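Long-range contacts in alpha-fucosidase (Bifidobacterium bifidum, PDB 2EAB), which probably hydrolyses terminal alpha-1,2-linked L-fucose from glycans, the catalytic region of this larger protein being a family 95 glycoside hydrolase that binds calcium: residues A[194-205]-A[266-276]; A[564-572]-A[668-679]. All coordinates share one frame; numbering follows the deposited sequence.

Contact 1 (A[194-205]-A[266-276]); sequences RLTASKAGKLNF and LKVSDAKAVTL
Phe205 lays one ring face against Val268, whose CB stands 4.0 Å from the ring centroid in a CH-pi contact, while Val274 CG2 meets the ring edge 3.6 Å from Phe205 CZ. Phe205 CG lies between its backbone N and carbonyl carbon (chi1 66°), which carries the ring over Val268 and up to Val274. Leu203 CD2 and the CB of Leu195 press on the same Val274 methyl, and Leu276 CD1 approaches Phe205 CZ: branched and aromatic groups fill this buried side. On the face of Arg194, the guanidinium reaches Thr275 OG1 through NH1 at 2.9 Å, nearly in its own plane; its NH2 is salt-bridged to Asp251, and Tyr316 adds a cation-pi contact.

The turn end is looser and wetter. Lys272 runs its extended methylenes past Ala200, and waters link Gly201 to the backbone and carboxylate of Asp270. Gly201, with its positive phi, suits the type II turn from Lys199 to Lys202. Asn204 OD1 accepts Asp270 N at 2.8 Å from above the carbonyl plane, and ND2 donates to Gly201 O. A classic beta bulge sets Lys202 and Leu203 together opposite the single residue Ala271. Backbone bonds pair Leu195 with Val274 in one antiparallel sheet and Phe205 with Val268 in the next, one ladder in each, consistent with the beta-sandwich N-terminal domain of this galactose-mutarotase-like clan.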
loop_
_atom_site.group_PDB
_atom_site.type_symbol
_atom_site.label_atom_id
_atom_site.label_comp_id
_atom_site.label_asym_id
_atom_site.label_seq_id
_atom_site.Cartn_x
_atom_site.Cartn_y
_atom_site.Cartn_z
ATOM N N ARG A 194 16.702 0.708 -24.512
ATOM C CA ARG A 194 17.793 0.198 -25.330
ATOM C C ARG A 194 17.185 -0.559 -26.499
ATOM O O ARG A 194 16.470 -1.539 -26.303
ATOM C CB ARG A 194 18.694 -0.715 -24.491
ATOM C CG ARG A 194 19.832 -1.389 -25.252
ATOM C CD ARG A 194 20.904 -0.397 -25.653
ATOM N NE ARG A 194 21.960 -1.033 -26.437
ATOM C CZ ARG A 194 22.905 -0.375 -27.102
ATOM N NH1 ARG A 194 22.935 0.952 -27.092
ATOM N NH2 ARG A 194 23.820 -1.046 -27.790
ATOM N N LEU A 195 17.456 -0.080 -27.714
ATOM C CA LEU A 195 16.825 -0.616 -28.916
ATOM C C LEU A 195 17.881 -1.095 -29.897
ATOM O O LEU A 195 18.849 -0.383 -30.155
ATOM C CB LEU A 195 15.944 0.452 -29.574
ATOM C CG LEU A 195 15.001 1.242 -28.657
ATOM C CD1 LEU A 195 14.401 2.426 -29.380
ATOM C CD2 LEU A 195 13.905 0.356 -28.092
ATOM N N THR A 196 17.704 -2.308 -30.420
ATOM C CA THR A 196 18.653 -2.879 -31.384
ATOM C C THR A 196 17.979 -3.540 -32.582
ATOM O O THR A 196 16.825 -3.968 -32.513
ATOM C CB THR A 196 19.602 -3.932 -30.738
ATOM O OG1 THR A 196 18.910 -5.175 -30.576
ATOM C CG2 THR A 196 20.159 -3.454 -29.395
ATOM N N ALA A 197 18.727 -3.602 -33.681
ATOM C CA ALA A 197 18.412 -4.465 -34.815
ATOM C C ALA A 197 19.620 -5.368 -35.058
ATOM O O ALA A 197 20.753 -4.965 -34.804
ATOM C CB ALA A 197 18.111 -3.634 -36.043
ATOM N N SER A 198 19.376 -6.586 -35.541
ATOM C CA SER A 198 20.449 -7.572 -35.724
ATOM C C SER A 198 21.331 -7.285 -36.940
ATOM O O SER A 198 22.462 -7.778 -37.027
ATOM C CB SER A 198 19.872 -8.984 -35.816
ATOM O OG SER A 198 18.976 -9.097 -36.906
ATOM N N LYS A 199 20.811 -6.486 -37.868
ATOM C CA LYS A 199 21.534 -6.126 -39.085
ATOM C C LYS A 199 21.752 -4.617 -39.143
ATOM O O LYS A 199 20.832 -3.840 -38.876
ATOM C CB LYS A 199 20.778 -6.618 -40.326
ATOM C CG LYS A 199 20.656 -8.143 -40.415
ATOM C CD LYS A 199 19.926 -8.591 -41.678
ATOM C CE LYS A 199 19.718 -10.099 -41.684
ATOM N NZ LYS A 199 19.050 -10.567 -42.934
ATOM N N ALA A 200 22.976 -4.209 -39.478
ATOM C CA ALA A 200 23.327 -2.791 -39.573
ATOM C C ALA A 200 22.418 -2.046 -40.549
ATOM O O ALA A 200 22.054 -2.578 -41.601
ATOM C CB ALA A 200 24.790 -2.628 -39.970
ATOM N N GLY A 201 22.038 -0.824 -40.178
ATOM C CA GLY A 201 21.175 0.012 -41.010
ATOM C C GLY A 201 19.686 -0.269 -40.888
ATOM O O GLY A 201 18.868 0.443 -41.475
ATOM N N LYS A 202 19.328 -1.296 -40.120
ATOM C CA LYS A 202 17.935 -1.737 -40.027
ATOM C C LYS A 202 17.139 -1.122 -38.874
ATOM O O LYS A 202 15.921 -1.304 -38.800
ATOM C CB LYS A 202 17.843 -3.270 -39.993
ATOM C CG LYS A 202 18.260 -3.962 -41.300
ATOM C CD LYS A 202 17.514 -3.428 -42.529
ATOM C CE LYS A 202 16.033 -3.789 -42.513
ATOM N NZ LYS A 202 15.311 -3.214 -43.681
ATOM N N LEU A 203 17.812 -0.406 -37.978
ATOM C CA LEU A 203 17.095 0.284 -36.908
ATOM C C LEU A 203 16.604 1.644 -37.399
ATOM O O LEU A 203 17.379 2.590 -37.555
ATOM C CB LEU A 203 17.940 0.400 -35.635
ATOM C CG LEU A 203 17.205 0.820 -34.352
ATOM C CD1 LEU A 203 16.058 -0.135 -34.006
ATOM C CD2 LEU A 203 18.189 0.913 -33.202
ATOM N N ASN A 204 15.302 1.704 -37.667
ATOM C CA ASN A 204 14.638 2.890 -38.183
ATOM C C ASN A 204 13.341 3.109 -37.422
ATOM O O ASN A 204 12.470 2.236 -37.411
ATOM C CB ASN A 204 14.338 2.726 -39.676
ATOM C CG ASN A 204 15.591 2.527 -40.504
ATOM O OD1 ASN A 204 16.275 3.483 -40.849
ATOM N ND2 ASN A 204 15.892 1.274 -40.826
ATOM N N PHE A 205 13.218 4.262 -36.771
ATOM C CA PHE A 205 12.007 4.573 -36.015
ATOM C C PHE A 205 11.846 6.058 -35.728
ATOM O O PHE A 205 12.809 6.823 -35.759
ATOM C CB PHE A 205 11.940 3.767 -34.704
ATOM C CG PHE A 205 13.003 4.134 -33.711
ATOM C CD1 PHE A 205 12.787 5.152 -32.788
ATOM C CD2 PHE A 205 14.218 3.459 -33.693
ATOM C CE1 PHE A 205 13.766 5.501 -31.873
ATOM C CE2 PHE A 205 15.205 3.798 -32.776
ATOM C CZ PHE A 205 14.976 4.824 -31.863
ATOM N N LEU A 266 11.529 12.836 -33.107
ATOM C CA LEU A 266 12.899 12.626 -33.542
ATOM C C LEU A 266 12.938 11.364 -34.396
ATOM O O LEU A 266 12.294 10.365 -34.068
ATOM C CB LEU A 266 13.805 12.495 -32.318
ATOM C CG LEU A 266 15.188 13.146 -32.214
ATOM C CD1 LEU A 266 15.375 14.361 -33.115
ATOM C CD2 LEU A 266 15.456 13.517 -30.761
ATOM N N LYS A 267 13.677 11.426 -35.501
ATOM C CA LYS A 267 13.763 10.314 -36.441
ATOM C C LYS A 267 15.141 9.668 -36.386
ATOM O O LYS A 267 16.161 10.344 -36.544
ATOM C CB LYS A 267 13.456 10.794 -37.864
ATOM C CG LYS A 267 13.369 9.683 -38.908
ATOM C CD LYS A 267 13.263 10.267 -40.308
ATOM C CE LYS A 267 13.053 9.182 -41.348
ATOM N NZ LYS A 267 12.976 9.748 -42.722
ATOM N N VAL A 268 15.155 8.359 -36.149
ATOM C CA VAL A 268 16.375 7.561 -36.205
ATOM C C VAL A 268 16.346 6.763 -37.500
ATOM O O VAL A 268 15.384 6.042 -37.773
ATOM C CB VAL A 268 16.490 6.605 -34.988
ATOM C CG1 VAL A 268 17.676 5.656 -35.141
ATOM C CG2 VAL A 268 16.614 7.401 -33.698
ATOM N N SER A 269 17.397 6.910 -38.302
ATOM C CA SER A 269 17.499 6.197 -39.570
ATOM C C SER A 269 18.868 5.545 -39.733
ATOM O O SER A 269 19.880 6.089 -39.289
ATOM C CB SER A 269 17.215 7.139 -40.742
ATOM O OG SER A 269 18.167 8.185 -40.788
ATOM N N ASP A 270 18.874 4.369 -40.359
ATOM C CA ASP A 270 20.103 3.658 -40.743
ATOM C C ASP A 270 21.013 3.305 -39.563
ATOM O O ASP A 270 22.240 3.245 -39.702
ATOM C CB ASP A 270 20.878 4.454 -41.807
ATOM C CG ASP A 270 19.987 4.942 -42.936
ATOM O OD1 ASP A 270 19.242 4.118 -43.507
ATOM O OD2 ASP A 270 20.035 6.150 -43.250
ATOM N N ALA A 271 20.404 3.062 -38.404
ATOM C CA ALA A 271 21.152 2.717 -37.203
ATOM C C ALA A 271 21.157 1.208 -36.972
ATOM O O ALA A 271 20.529 0.453 -37.720
ATOM C CB ALA A 271 20.575 3.446 -35.994
ATOM N N LYS A 272 21.879 0.782 -35.938
ATOM C CA LYS A 272 21.894 -0.615 -35.524
ATOM C C LYS A 272 21.461 -0.745 -34.064
ATOM O O LYS A 272 20.706 -1.651 -33.714
ATOM C CB LYS A 272 23.280 -1.233 -35.732
ATOM C CG LYS A 272 23.291 -2.752 -35.632
ATOM C CD LYS A 272 24.700 -3.315 -35.730
ATOM C CE LYS A 272 24.679 -4.832 -35.665
ATOM N NZ LYS A 272 26.051 -5.418 -35.686
ATOM N N ALA A 273 21.951 0.164 -33.222
ATOM C CA ALA A 273 21.611 0.181 -31.801
ATOM C C ALA A 273 21.572 1.608 -31.273
ATOM O O ALA A 273 22.409 2.441 -31.632
ATOM C CB ALA A 273 22.597 -0.651 -31.005
ATOM N N VAL A 274 20.587 1.884 -30.421
ATOM C CA VAL A 274 20.424 3.203 -29.813
ATOM C C VAL A 274 20.031 3.079 -28.340
ATOM O O VAL A 274 19.398 2.101 -27.935
ATOM C CB VAL A 274 19.363 4.081 -30.552
ATOM C CG1 VAL A 274 19.734 4.302 -32.014
ATOM C CG2 VAL A 274 17.974 3.476 -30.451
ATOM N N THR A 275 20.420 4.073 -27.549
ATOM C CA THR A 275 19.938 4.200 -26.176
ATOM C C THR A 275 19.176 5.508 -26.042
ATOM O O THR A 275 19.674 6.572 -26.419
ATOM C CB THR A 275 21.087 4.159 -25.147
ATOM O OG1 THR A 275 21.905 3.009 -25.387
ATOM C CG2 THR A 275 20.540 4.097 -23.713
ATOM N N LEU A 276 17.955 5.410 -25.524
ATOM C CA LEU A 276 17.149 6.574 -25.193
ATOM C C LEU A 276 17.224 6.812 -23.696
ATOM O O LEU A 276 17.061 5.880 -22.908
ATOM C CB LEU A 276 15.692 6.356 -25.601
ATOM C CG LEU A 276 15.244 6.710 -27.024
ATOM C CD1 LEU A 276 16.111 6.088 -28.115
ATOM C CD2 LEU A 276 13.786 6.324 -27.211
HETATM O O HOH W 1 24.555 -8.339 -34.871
HETATM O O HOH W 2 23.859 0.908 -38.745
HETATM O O HOH W 3 20.373 1.701 -43.975
#

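Contact 2 (A[564-572]-A[668-679]); sequences YSPEQGPLG and ISGYQADNQHRH
Gln568 stacks its side chain on the ring of His677, joining two irregular loops of the family 95 catalytic domain, whose fold belongs to the six-hairpin, helical-barrel clan. The stacking is close: CB lies over the ring centre, 3.7 Å from the centroid, and the amide plane is only 10° from that of the imidazole. With CG between the backbone N and the carbonyl carbon (chi1 68°), the extended glutamine chain runs along this face, while Tyr671 lies beside its amide. A second imidazole, His679, carries the CG of Glu567 and the carbonyl carbon of Pro566 over one face; Glu567 OE1 comes 3.2 Å from His679 CE1.

Three hydrogen bonds cross the contact. Gln672 N gives a nearly straight one (173°) to Gln568 OE1, which a water also reaches, while the NE2 of this glutamine bonds to Glu652; a primary amide suits the place because it accepts at one end and donates at the other. Gly569 N meets Gly670 O from almost directly above the carbonyl plane. Glycine fits at both positions, for phi is positive in each, a conformation it adopts readily, and the backbones come close here. Nearby, Pro570 CD touches Ile668 CG2, an apolar contact.

Polar groups within 668-679 shape the loop that presents His677. Asp674 OD1 accepts Gln676 N in an Asx turn and also Gln672 NE2, and Gln672 OE1 takes a weak bond from His677 ND1. The other ring nitrogen, His677 NE2, accepts from Glu567 N, the nitrogen of the cis peptide bond that follows Pro566, at 2.9 Å.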
loop_
_atom_site.group_PDB
_atom_site.type_symbol
_atom_site.label_atom_id
_atom_site.label_comp_id
_atom_site.label_asym_id
_atom_site.label_seq_id
_atom_site.Cartn_x
_atom_site.Cartn_y
_atom_site.Cartn_z
ATOM N N TYR A 564 -19.817 6.087 11.552
ATOM C CA TYR A 564 -20.367 5.160 10.577
ATOM C C TYR A 564 -19.440 3.964 10.476
ATOM O O TYR A 564 -18.216 4.121 10.497
ATOM C CB TYR A 564 -20.457 5.853 9.219
ATOM C CG TYR A 564 -21.100 5.049 8.115
ATOM C CD1 TYR A 564 -22.344 4.446 8.296
ATOM C CD2 TYR A 564 -20.479 4.915 6.875
ATOM C CE1 TYR A 564 -22.943 3.718 7.278
ATOM C CE2 TYR A 564 -21.076 4.194 5.846
ATOM C CZ TYR A 564 -22.307 3.598 6.057
ATOM O OH TYR A 564 -22.896 2.887 5.039
ATOM N N SER A 565 -20.014 2.771 10.385
ATOM C CA SER A 565 -19.220 1.578 10.138
ATOM C C SER A 565 -19.302 1.273 8.645
ATOM O O SER A 565 -20.330 0.777 8.183
ATOM C CB SER A 565 -19.754 0.400 10.950
ATOM O OG SER A 565 -18.809 -0.657 10.963
ATOM N N PRO A 566 -18.244 1.595 7.871
ATOM C CA PRO A 566 -18.364 1.377 6.426
ATOM C C PRO A 566 -18.649 -0.095 6.090
ATOM O O PRO A 566 -18.022 -0.974 6.680
ATOM C CB PRO A 566 -16.989 1.809 5.896
ATOM C CG PRO A 566 -16.498 2.793 6.907
ATOM C CD PRO A 566 -16.945 2.203 8.219
ATOM N N GLU A 567 -19.595 -0.398 5.195
ATOM C CA GLU A 567 -20.537 0.525 4.558
ATOM C C GLU A 567 -21.949 -0.021 4.775
ATOM O O GLU A 567 -22.709 -0.215 3.815
ATOM C CB GLU A 567 -20.282 0.599 3.048
ATOM C CG GLU A 567 -19.078 1.398 2.604
ATOM C CD GLU A 567 -18.994 1.525 1.084
ATOM O OE1 GLU A 567 -17.881 1.781 0.570
ATOM O OE2 GLU A 567 -20.034 1.360 0.398
ATOM N N GLN A 568 -22.293 -0.303 6.027
ATOM C CA GLN A 568 -23.635 -0.789 6.351
ATOM C C GLN A 568 -24.098 -0.228 7.688
ATOM O O GLN A 568 -23.319 0.406 8.398
ATOM C CB GLN A 568 -23.695 -2.325 6.335
ATOM C CG GLN A 568 -22.895 -2.987 7.444
ATOM C CD GLN A 568 -23.156 -4.480 7.578
ATOM O OE1 GLN A 568 -23.991 -5.057 6.877
ATOM N NE2 GLN A 568 -22.435 -5.117 8.492
ATOM N N GLY A 569 -25.366 -0.458 8.014
ATOM C CA GLY A 569 -25.948 0.029 9.253
ATOM C C GLY A 569 -26.279 1.510 9.204
ATOM O O GLY A 569 -26.217 2.136 8.137
ATOM N N PRO A 570 -26.653 2.084 10.359
ATOM C CA PRO A 570 -26.999 3.505 10.444
ATOM C C PRO A 570 -25.802 4.418 10.214
ATOM O O PRO A 570 -24.665 4.062 10.543
ATOM C CB PRO A 570 -27.484 3.669 11.890
ATOM C CG PRO A 570 -27.764 2.298 12.381
ATOM C CD PRO A 570 -26.809 1.408 11.657
ATOM N N LEU A 571 -26.082 5.606 9.685
ATOM C CA LEU A 571 -25.057 6.590 9.355
ATOM C C LEU A 571 -24.269 7.102 10.563
ATOM O O LEU A 571 -23.066 7.356 10.465
ATOM C CB LEU A 571 -25.719 7.771 8.645
ATOM C CG LEU A 571 -25.167 8.298 7.319
ATOM C CD1 LEU A 571 -24.752 7.165 6.387
ATOM C CD2 LEU A 571 -26.221 9.167 6.658
ATOM N N GLY A 572 -24.946 7.261 11.696
ATOM C CA GLY A 572 -24.335 7.869 12.867
ATOM C C GLY A 572 -24.788 7.210 14.148
ATOM O O GLY A 572 -25.897 7.451 14.621
ATOM N N ILE A 668 -31.141 -4.145 12.932
ATOM C CA ILE A 668 -30.246 -3.006 12.771
ATOM C C ILE A 668 -30.482 -2.482 11.357
ATOM O O ILE A 668 -30.111 -3.129 10.379
ATOM C CB ILE A 668 -28.758 -3.375 12.984
ATOM C CG1 ILE A 668 -28.521 -3.834 14.429
ATOM C CG2 ILE A 668 -27.859 -2.183 12.637
ATOM C CD1 ILE A 668 -27.132 -4.407 14.689
ATOM N N SER A 669 -31.128 -1.321 11.251
ATOM C CA SER A 669 -31.480 -0.770 9.944
ATOM C C SER A 669 -30.234 -0.530 9.110
ATOM O O SER A 669 -29.265 0.068 9.582
ATOM C CB SER A 669 -32.292 0.519 10.084
ATOM O OG SER A 669 -33.581 0.242 10.603
ATOM N N GLY A 670 -30.262 -1.017 7.876
ATOM C CA GLY A 670 -29.124 -0.885 6.983
ATOM C C GLY A 670 -28.118 -2.022 7.045
ATOM O O GLY A 670 -27.178 -2.057 6.247
ATOM N N TYR A 671 -28.291 -2.946 7.993
ATOM C CA TYR A 671 -27.453 -4.141 8.039
ATOM C C TYR A 671 -27.805 -5.033 6.849
ATOM O O TYR A 671 -28.988 -5.259 6.565
ATOM C CB TYR A 671 -27.646 -4.901 9.357
ATOM C CG TYR A 671 -26.887 -6.209 9.423
ATOM C CD1 TYR A 671 -25.545 -6.240 9.813
ATOM C CD2 TYR A 671 -27.507 -7.413 9.086
ATOM C CE1 TYR A 671 -24.840 -7.438 9.871
ATOM C CE2 TYR A 671 -26.813 -8.614 9.139
ATOM C CZ TYR A 671 -25.477 -8.615 9.532
ATOM O OH TYR A 671 -24.768 -9.790 9.589
ATOM N N GLN A 672 -26.789 -5.530 6.149
ATOM C CA GLN A 672 -27.015 -6.418 5.008
ATOM C C GLN A 672 -27.464 -7.787 5.520
ATOM O O GLN A 672 -26.659 -8.566 6.042
ATOM C CB GLN A 672 -25.761 -6.517 4.135
ATOM C CG GLN A 672 -25.939 -7.348 2.870
ATOM C CD GLN A 672 -24.718 -7.310 1.972
ATOM O OE1 GLN A 672 -24.110 -6.256 1.772
ATOM N NE2 GLN A 672 -24.352 -8.463 1.421
ATOM N N ALA A 673 -28.757 -8.066 5.356
ATOM C CA ALA A 673 -29.436 -9.178 6.030
ATOM C C ALA A 673 -28.874 -10.573 5.753
ATOM O O ALA A 673 -28.960 -11.450 6.614
ATOM C CB ALA A 673 -30.943 -9.140 5.741
ATOM N N ASP A 674 -28.296 -10.781 4.572
ATOM C CA ASP A 674 -27.703 -12.083 4.255
ATOM C C ASP A 674 -26.353 -12.320 4.952
ATOM O O ASP A 674 -25.726 -13.364 4.761
ATOM C CB ASP A 674 -27.627 -12.320 2.736
ATOM C CG ASP A 674 -26.594 -11.439 2.034
ATOM O OD1 ASP A 674 -25.781 -10.758 2.698
ATOM O OD2 ASP A 674 -26.593 -11.438 0.784
ATOM N N ASN A 675 -25.930 -11.347 5.764
ATOM C CA ASN A 675 -24.706 -11.427 6.589
ATOM C C ASN A 675 -23.388 -11.308 5.825
ATOM O O ASN A 675 -22.309 -11.387 6.427
ATOM C CB ASN A 675 -24.681 -12.696 7.453
ATOM C CG ASN A 675 -25.888 -12.815 8.357
ATOM O OD1 ASN A 675 -26.242 -11.881 9.077
ATOM N ND2 ASN A 675 -26.520 -13.985 8.337
ATOM N N GLN A 676 -23.469 -11.102 4.514
ATOM C CA GLN A 676 -22.283 -11.124 3.662
ATOM C C GLN A 676 -21.825 -9.742 3.194
ATOM O O GLN A 676 -21.313 -9.602 2.088
ATOM C CB GLN A 676 -22.515 -12.022 2.445
ATOM C CG GLN A 676 -22.653 -13.502 2.747
ATOM C CD GLN A 676 -22.791 -14.312 1.472
ATOM O OE1 GLN A 676 -21.864 -14.390 0.665
ATOM N NE2 GLN A 676 -23.960 -14.902 1.276
ATOM N N HIS A 677 -21.990 -8.725 4.036
ATOM C CA HIS A 677 -21.517 -7.386 3.682
ATOM C C HIS A 677 -20.034 -7.397 3.309
ATOM O O HIS A 677 -19.230 -8.079 3.947
ATOM C CB HIS A 677 -21.783 -6.394 4.811
ATOM C CG HIS A 677 -21.400 -4.986 4.474
ATOM N ND1 HIS A 677 -21.998 -4.276 3.455
ATOM C CD2 HIS A 677 -20.467 -4.161 5.010
ATOM C CE1 HIS A 677 -21.450 -3.076 3.379
ATOM N NE2 HIS A 677 -20.520 -2.979 4.312
ATOM N N ARG A 678 -19.681 -6.640 2.274
ATOM C CA ARG A 678 -18.329 -6.664 1.717
ATOM C C ARG A 678 -17.256 -6.146 2.681
ATOM O O ARG A 678 -16.160 -6.710 2.761
ATOM C CB ARG A 678 -18.278 -5.892 0.398
ATOM C CG ARG A 678 -16.975 -6.054 -0.353
ATOM C CD ARG A 678 -17.117 -5.551 -1.765
ATOM N NE ARG A 678 -15.914 -5.794 -2.551
ATOM C CZ ARG A 678 -15.226 -4.848 -3.181
ATOM N NH1 ARG A 678 -15.623 -3.579 -3.137
ATOM N NH2 ARG A 678 -14.149 -5.178 -3.878
ATOM N N HIS A 679 -17.566 -5.072 3.401
ATOM C CA HIS A 679 -16.665 -4.551 4.418
ATOM C C HIS A 679 -16.737 -5.398 5.683
ATOM O O HIS A 679 -17.769 -5.998 5.977
ATOM C CB HIS A 679 -17.044 -3.119 4.783
ATOM C CG HIS A 679 -16.682 -2.101 3.747
ATOM N ND1 HIS A 679 -17.406 -1.920 2.588
ATOM C CD2 HIS A 679 -15.692 -1.180 3.721
ATOM C CE1 HIS A 679 -16.860 -0.946 1.881
ATOM N NE2 HIS A 679 -15.819 -0.480 2.545
HETATM O O HOH W 4 -23.902 -8.209 6.573
#

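Overall arrangement
The two contacts lie on opposite sides of the chain's centre, their own centres 60 Å apart and their nearest atoms about 37 Å apart, so neither touches the other. They follow in series: contact 1 closes within the N-terminal family 65-type region before contact 2 opens in the family 95 catalytic region. Contact 1 pairs strands 190-197 and 273-282 in one antiparallel sheet and 203-208 and 266-271 in another. Contact 2 instead joins the chain following strand 558-565 to a long loop between helices 632-639 and 697-711. No sheet is shared, and each contact lies within its own region, one made by strand pairing and the other by loop packing.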